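Local structure of apicoplast TIC22, putative (Plasmodium falciparum 3D7, 4E6Z) at residues Lys73-Pro78 against Phe255-Pro259; Tyr192-Tyr196 against Ile210-Leu216. The protein is an essential chaperone required for protein import into the apicoplast, the non-photosynthetic plastid of the malaria parasite. The contacts are given in a common frame with arbitrary orientation. Numbering follows the deposited sequence.

Contact 1 (Lys73-Pro78 against Phe255-Pro259); sequences KLEVIP and FGFVP
Phe-257 lays its ring against the turn at Leu-74 to Ile-77, with Ile-77 CD1 over one face, 4.0 Å from Phe-257 CG. Its chi1 is m (-78°) and its CA-to-CB bond points toward 73-78. Leu-74 starts out pointing away, but with chi1 m and chi2 t its tip swings back, so that Leu-74 CD2 comes within 3.9 Å of Phe-257 CE2. Lys-73 is extended beyond chi1 (m, then t, t, t); this long reach carries Lys-73 NZ to the backbone carbonyl of Phe-255, a hydrogen bond of 2.8 Å from NZ to Phe-255 O. Residues 74-76 keep helical phi/psi, and a type I beta turn forms, with Ile-77 N bonded to Leu-74 O at 3.2 Å. Ile-77 then opens to phi/psi -93/113 and the chain enters strand 78-83. The 73-77 backbone packs against 255-258, an outermost strand of the four-stranded mixed sheet within this chain, so the contact sets the linker leading into one sheet against the edge strand of another. The two backbones converge along their length: CA atoms are 6.9 Å apart at Lys-73 and Phe-257, and 5.3 Å at Ile-77 and Pro-259. At the close end the Pro-259 ring (C-gamma exo) packs against the turn, its CG 3.3 Å from Val-76 O and 3.8 Å from Val-76 CG2. Pro-78 CD meets Pro-259 CB at 4.0 Å, ring against ring. Beyond the pair, Leu-74 and Ile-77 also touch Met-135 of helix 135-150, while Pro-259 rests on Val-264 of helix 261-272.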
loop_
_atom_site.group_PDB
_atom_site.type_symbol
_atom_site.label_atom_id
_atom_site.label_comp_id
_atom_site.label_asym_id
_atom_site.label_seq_id
_atom_site.Cartn_x
_atom_site.Cartn_y
_atom_site.Cartn_z
ATOM N N LYS A 73 9.372 -9.601 1.450
ATOM C CA LYS A 73 8.288 -9.243 2.359
ATOM C C LYS A 73 7.317 -8.266 1.698
ATOM O O LYS A 73 6.126 -8.251 2.012
ATOM C CB LYS A 73 8.836 -8.641 3.656
ATOM C CG LYS A 73 9.528 -9.633 4.577
ATOM C CD LYS A 73 9.732 -9.035 5.962
ATOM C CE LYS A 73 10.214 -10.078 6.960
ATOM N NZ LYS A 73 10.211 -9.554 8.358
ATOM N N LEU A 74 7.839 -7.450 0.787
ATOM C CA LEU A 74 7.036 -6.457 0.079
ATOM C C LEU A 74 6.265 -7.092 -1.073
ATOM O O LEU A 74 5.352 -6.484 -1.636
ATOM C CB LEU A 74 7.931 -5.344 -0.466
ATOM C CG LEU A 74 8.785 -4.572 0.540
ATOM C CD1 LEU A 74 9.571 -3.470 -0.158
ATOM C CD2 LEU A 74 7.915 -3.997 1.619
ATOM N N GLU A 75 6.635 -8.320 -1.414
ATOM C CA GLU A 75 6.090 -8.997 -2.584
ATOM C C GLU A 75 4.605 -9.313 -2.421
ATOM O O GLU A 75 3.853 -9.327 -3.398
ATOM C CB GLU A 75 6.881 -10.277 -2.866
ATOM C CG GLU A 75 6.941 -10.671 -4.333
ATOM C CD GLU A 75 7.947 -11.781 -4.594
ATOM O OE1 GLU A 75 8.452 -12.373 -3.615
ATOM O OE2 GLU A 75 8.235 -12.060 -5.777
ATOM N N VAL A 76 4.186 -9.561 -1.184
ATOM C CA VAL A 76 2.797 -9.924 -0.903
ATOM C C VAL A 76 1.865 -8.712 -0.871
ATOM O O VAL A 76 0.648 -8.857 -0.755
ATOM C CB VAL A 76 2.671 -10.681 0.431
ATOM C CG1 VAL A 76 3.612 -11.873 0.448
ATOM C CG2 VAL A 76 2.961 -9.747 1.595
ATOM N N ILE A 77 2.436 -7.518 -0.967
ATOM C CA ILE A 77 1.638 -6.301 -0.982
ATOM C C ILE A 77 1.321 -5.883 -2.419
ATOM O O ILE A 77 2.221 -5.515 -3.174
ATOM C CB ILE A 77 2.366 -5.148 -0.278
ATOM C CG1 ILE A 77 2.805 -5.570 1.127
ATOM C CG2 ILE A 77 1.480 -3.911 -0.230
ATOM C CD1 ILE A 77 3.798 -4.623 1.763
ATOM N N PRO A 78 0.033 -5.946 -2.798
ATOM C CA PRO A 78 -0.424 -5.546 -4.132
ATOM C C PRO A 78 -0.306 -4.042 -4.340
ATOM O O PRO A 78 -0.493 -3.277 -3.395
ATOM C CB PRO A 78 -1.907 -5.947 -4.134
ATOM C CG PRO A 78 -2.063 -6.902 -2.990
ATOM C CD PRO A 78 -1.076 -6.445 -1.969
ATOM N N PHE A 255 9.043 -7.585 12.350
ATOM C CA PHE A 255 7.754 -7.177 11.793
ATOM C C PHE A 255 7.296 -8.066 10.641
ATOM O O PHE A 255 8.107 -8.576 9.865
ATOM C CB PHE A 255 7.802 -5.721 11.320
ATOM C CG PHE A 255 7.792 -4.719 12.434
ATOM C CD1 PHE A 255 6.623 -4.438 13.121
ATOM C CD2 PHE A 255 8.949 -4.048 12.792
ATOM C CE1 PHE A 255 6.608 -3.513 14.152
ATOM C CE2 PHE A 255 8.942 -3.120 13.822
ATOM C CZ PHE A 255 7.768 -2.853 14.503
ATOM N N GLY A 256 5.984 -8.242 10.538
ATOM C CA GLY A 256 5.382 -8.911 9.401
ATOM C C GLY A 256 4.321 -8.025 8.772
ATOM O O GLY A 256 3.499 -7.442 9.475
ATOM N N PHE A 257 4.345 -7.915 7.447
ATOM C CA PHE A 257 3.371 -7.093 6.735
ATOM C C PHE A 257 2.078 -7.850 6.466
ATOM O O PHE A 257 2.096 -8.960 5.935
ATOM C CB PHE A 257 3.949 -6.576 5.413
ATOM C CG PHE A 257 4.884 -5.413 5.575
ATOM C CD1 PHE A 257 4.411 -4.183 6.006
ATOM C CD2 PHE A 257 6.232 -5.542 5.281
ATOM C CE1 PHE A 257 5.268 -3.107 6.157
ATOM C CE2 PHE A 257 7.093 -4.469 5.428
ATOM C CZ PHE A 257 6.610 -3.250 5.868
ATOM N N VAL A 258 0.956 -7.247 6.843
ATOM C CA VAL A 258 -0.350 -7.787 6.496
ATOM C C VAL A 258 -1.055 -6.863 5.503
ATOM O O VAL A 258 -1.555 -5.802 5.877
ATOM C CB VAL A 258 -1.246 -7.982 7.734
ATOM C CG1 VAL A 258 -2.591 -8.565 7.318
ATOM C CG2 VAL A 258 -0.560 -8.876 8.778
ATOM N N PRO A 259 -1.091 -7.268 4.227
ATOM C CA PRO A 259 -1.726 -6.471 3.174
ATOM C C PRO A 259 -3.204 -6.229 3.455
ATOM O O PRO A 259 -3.838 -7.007 4.162
ATOM C CB PRO A 259 -1.586 -7.358 1.931
ATOM C CG PRO A 259 -0.490 -8.316 2.250
ATOM C CD PRO A 259 -0.563 -8.546 3.719
#

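Contact 2 (Tyr192-Tyr196 against Ile210-Leu216); sequences YPVFY and IPLFFDL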
loop_
_atom_site.group_PDB
_atom_site.type_symbol
_atom_site.label_atom_id
_atom_site.label_comp_id
_atom_site.label_asym_id
_atom_site.label_seq_id
_atom_site.Cartn_x
_atom_site.Cartn_y
_atom_site.Cartn_z
ATOM N N TYR A 192 3.348 7.080 4.628
ATOM C CA TYR A 192 2.810 5.797 4.194
ATOM C C TYR A 192 2.433 4.959 5.405
ATOM O O TYR A 192 3.200 4.103 5.845
ATOM C CB TYR A 192 3.822 5.059 3.324
ATOM C CG TYR A 192 4.236 5.831 2.093
ATOM C CD1 TYR A 192 3.505 5.742 0.917
ATOM C CD2 TYR A 192 5.355 6.651 2.110
ATOM C CE1 TYR A 192 3.881 6.450 -0.214
ATOM C CE2 TYR A 192 5.740 7.359 0.984
ATOM C CZ TYR A 192 4.999 7.254 -0.175
ATOM O OH TYR A 192 5.377 7.959 -1.293
ATOM N N PRO A 193 1.236 5.209 5.944
ATOM C CA PRO A 193 0.779 4.610 7.200
ATOM C C PRO A 193 0.643 3.084 7.171
ATOM O O PRO A 193 0.156 2.495 6.204
ATOM C CB PRO A 193 -0.595 5.261 7.416
ATOM C CG PRO A 193 -1.028 5.701 6.051
ATOM C CD PRO A 193 0.230 6.115 5.361
ATOM N N VAL A 194 1.105 2.456 8.245
ATOM C CA VAL A 194 0.742 1.084 8.564
ATOM C C VAL A 194 0.405 1.064 10.050
ATOM O O VAL A 194 0.934 1.868 10.816
ATOM C CB VAL A 194 1.865 0.075 8.230
ATOM C CG1 VAL A 194 1.929 -0.167 6.722
ATOM C CG2 VAL A 194 3.201 0.574 8.745
ATOM N N PHE A 195 -0.488 0.165 10.448
ATOM C CA PHE A 195 -0.990 0.134 11.817
ATOM C C PHE A 195 -0.533 -1.114 12.567
ATOM O O PHE A 195 -0.407 -2.189 11.983
ATOM C CB PHE A 195 -2.520 0.195 11.814
ATOM C CG PHE A 195 -3.082 1.351 11.033
ATOM C CD1 PHE A 195 -3.381 2.551 11.661
ATOM C CD2 PHE A 195 -3.311 1.237 9.671
ATOM C CE1 PHE A 195 -3.894 3.616 10.941
ATOM C CE2 PHE A 195 -3.830 2.298 8.947
ATOM C CZ PHE A 195 -4.123 3.488 9.583
ATOM N N TYR A 196 -0.289 -0.971 13.867
ATOM C CA TYR A 196 0.016 -2.131 14.702
ATOM C C TYR A 196 -0.463 -1.944 16.139
ATOM O O TYR A 196 -0.733 -0.824 16.574
ATOM C CB TYR A 196 1.512 -2.462 14.668
ATOM C CG TYR A 196 2.363 -1.623 15.591
ATOM C CD1 TYR A 196 2.779 -2.118 16.820
ATOM C CD2 TYR A 196 2.755 -0.341 15.234
ATOM C CE1 TYR A 196 3.558 -1.358 17.673
ATOM C CE2 TYR A 196 3.535 0.427 16.079
ATOM C CZ TYR A 196 3.934 -0.085 17.298
ATOM O OH TYR A 196 4.711 0.681 18.139
ATOM N N ILE A 210 5.525 -9.146 15.038
ATOM C CA ILE A 210 4.435 -8.191 15.177
ATOM C C ILE A 210 3.781 -7.916 13.827
ATOM O O ILE A 210 4.458 -7.539 12.870
ATOM C CB ILE A 210 4.916 -6.863 15.798
ATOM C CG1 ILE A 210 5.300 -7.071 17.264
ATOM C CG2 ILE A 210 3.836 -5.782 15.666
ATOM C CD1 ILE A 210 5.749 -5.810 17.965
ATOM N N PRO A 211 2.457 -8.110 13.749
ATOM C CA PRO A 211 1.706 -7.885 12.511
ATOM C C PRO A 211 1.617 -6.396 12.199
ATOM O O PRO A 211 1.300 -5.599 13.082
ATOM C CB PRO A 211 0.309 -8.430 12.837
ATOM C CG PRO A 211 0.450 -9.177 14.131
ATOM C CD PRO A 211 1.584 -8.542 14.850
ATOM N N LEU A 212 1.894 -6.036 10.951
ATOM C CA LEU A 212 1.869 -4.649 10.512
ATOM C C LEU A 212 0.794 -4.505 9.444
ATOM O O LEU A 212 0.964 -4.979 8.322
ATOM C CB LEU A 212 3.226 -4.271 9.929
ATOM C CG LEU A 212 3.939 -3.062 10.518
ATOM C CD1 LEU A 212 3.812 -3.047 12.027
ATOM C CD2 LEU A 212 5.390 -3.087 10.091
ATOM N N PHE A 213 -0.310 -3.850 9.793
ATOM C CA PHE A 213 -1.483 -3.832 8.926
ATOM C C PHE A 213 -1.575 -2.575 8.082
ATOM O O PHE A 213 -1.413 -1.466 8.591
ATOM C CB PHE A 213 -2.765 -3.976 9.748
ATOM C CG PHE A 213 -2.836 -5.242 10.541
ATOM C CD1 PHE A 213 -3.446 -6.371 10.018
ATOM C CD2 PHE A 213 -2.292 -5.308 11.812
ATOM C CE1 PHE A 213 -3.513 -7.542 10.751
ATOM C CE2 PHE A 213 -2.355 -6.470 12.548
ATOM C CZ PHE A 213 -2.965 -7.591 12.019
ATOM N N PHE A 214 -1.849 -2.755 6.793
ATOM C CA PHE A 214 -2.128 -1.622 5.923
ATOM C C PHE A 214 -3.524 -1.071 6.195
ATOM O O PHE A 214 -3.729 0.139 6.182
ATOM C CB PHE A 214 -1.947 -1.993 4.445
ATOM C CG PHE A 214 -0.518 -1.941 3.990
ATOM C CD1 PHE A 214 0.006 -0.786 3.433
ATOM C CD2 PHE A 214 0.311 -3.039 4.146
ATOM C CE1 PHE A 214 1.329 -0.731 3.024
ATOM C CE2 PHE A 214 1.634 -2.991 3.743
ATOM C CZ PHE A 214 2.144 -1.834 3.185
ATOM N N ASP A 215 -4.475 -1.963 6.456
ATOM C CA ASP A 215 -5.829 -1.550 6.808
ATOM C C ASP A 215 -6.065 -1.579 8.315
ATOM O O ASP A 215 -5.889 -2.611 8.964
ATOM C CB ASP A 215 -6.868 -2.415 6.093
ATOM C CG ASP A 215 -6.984 -2.086 4.611
ATOM O OD1 ASP A 215 -6.061 -1.437 4.071
ATOM O OD2 ASP A 215 -7.998 -2.475 3.992
ATOM N N LEU A 216 -6.456 -0.433 8.862
ATOM C CA LEU A 216 -6.799 -0.329 10.270
ATOM C C LEU A 216 -7.847 -1.375 10.640
ATOM O O LEU A 216 -7.736 -2.041 11.667
ATOM C CB LEU A 216 -7.326 1.071 10.596
ATOM C CG LEU A 216 -7.875 1.254 12.019
ATOM C CD1 LEU A 216 -6.842 0.851 13.062
ATOM C CD2 LEU A 216 -8.342 2.684 12.255
HETATM O O HOH W 1 -2.139 2.215 4.976
#
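Two backbone hydrogen bonds hold these strands together: Phe-195 N to Phe-213 O at 2.6 Å and Phe-213 N to Phe-195 O at 2.8 Å, both nearly straight. They make Phe-195 and Phe-213 an antiparallel hydrogen-bonded pair, CA atoms 4.9 Å apart, in the beta hairpin of strands 193-203 and 208-213. The axes of segments 193-196 and 210-213 run at 142°, well short of exactly antiparallel, with a closest approach of 4.6 Å. Past the pair, Phe-214 takes up helical phi/psi and the second strand ends; a water bridges the widening gap, donating to Pro-193 O (2.6 Å) and Phe-214 O (2.9 Å). Asp-215 sits at the N-cap position of helix 216-227, but its side chain makes no capping bond; OD2 is hydrogen-bonded to Ser-260 OG. Aromatic rings then fill in the packing. Val-194 CG1 sits over the Phe-214 face in a CH-pi contact, 3.7 Å from the ring centroid, and Val-194 CG2 reaches Leu-212 CG at 4.1 Å. Leu-216 CB lies over the Phe-195 face in a second CH-pi contact, 4.0 Å from its centroid, bringing the start of helix 216-227 back over the hairpin. Toward the other end, Tyr-196 CB packs on Leu-212 CD1 at 3.6 Å, and Tyr-196 CD1 on Ile-210 CG2 at 4.0 Å. Strand 238-242 flanks the hairpin beside 193-203, strand 255-258 lies beside 208-213, and Leu-246 of helix 243-247 packs on both Val-194 and Leu-212.

How the contacts relate
The centres of the two contacts lie about 10 Å apart, and strand 208-213 joins them: it pairs antiparallel with 193-203 in contact 2 and parallel with 255-258, the strand used by contact 1. Probable hydrogen bonds from Leu-212 N to Gly-256 O (2.6 Å) and from Val-258 N to Leu-212 O (2.7 Å) stitch the two together, and Ile-77 CD1 touches Phe-214 CE2 at 3.4 Å. Along the chain the order is 73-78, 192-196, 210-216, 255-259, so a local hairpin falls between the ends of a long-range closure. Residues 73-78, leading into strand 78-83, pack on the 255-258 edge of the four-stranded sheet, while contact 2 lies inside that sheet, all within the Tic22-like family region.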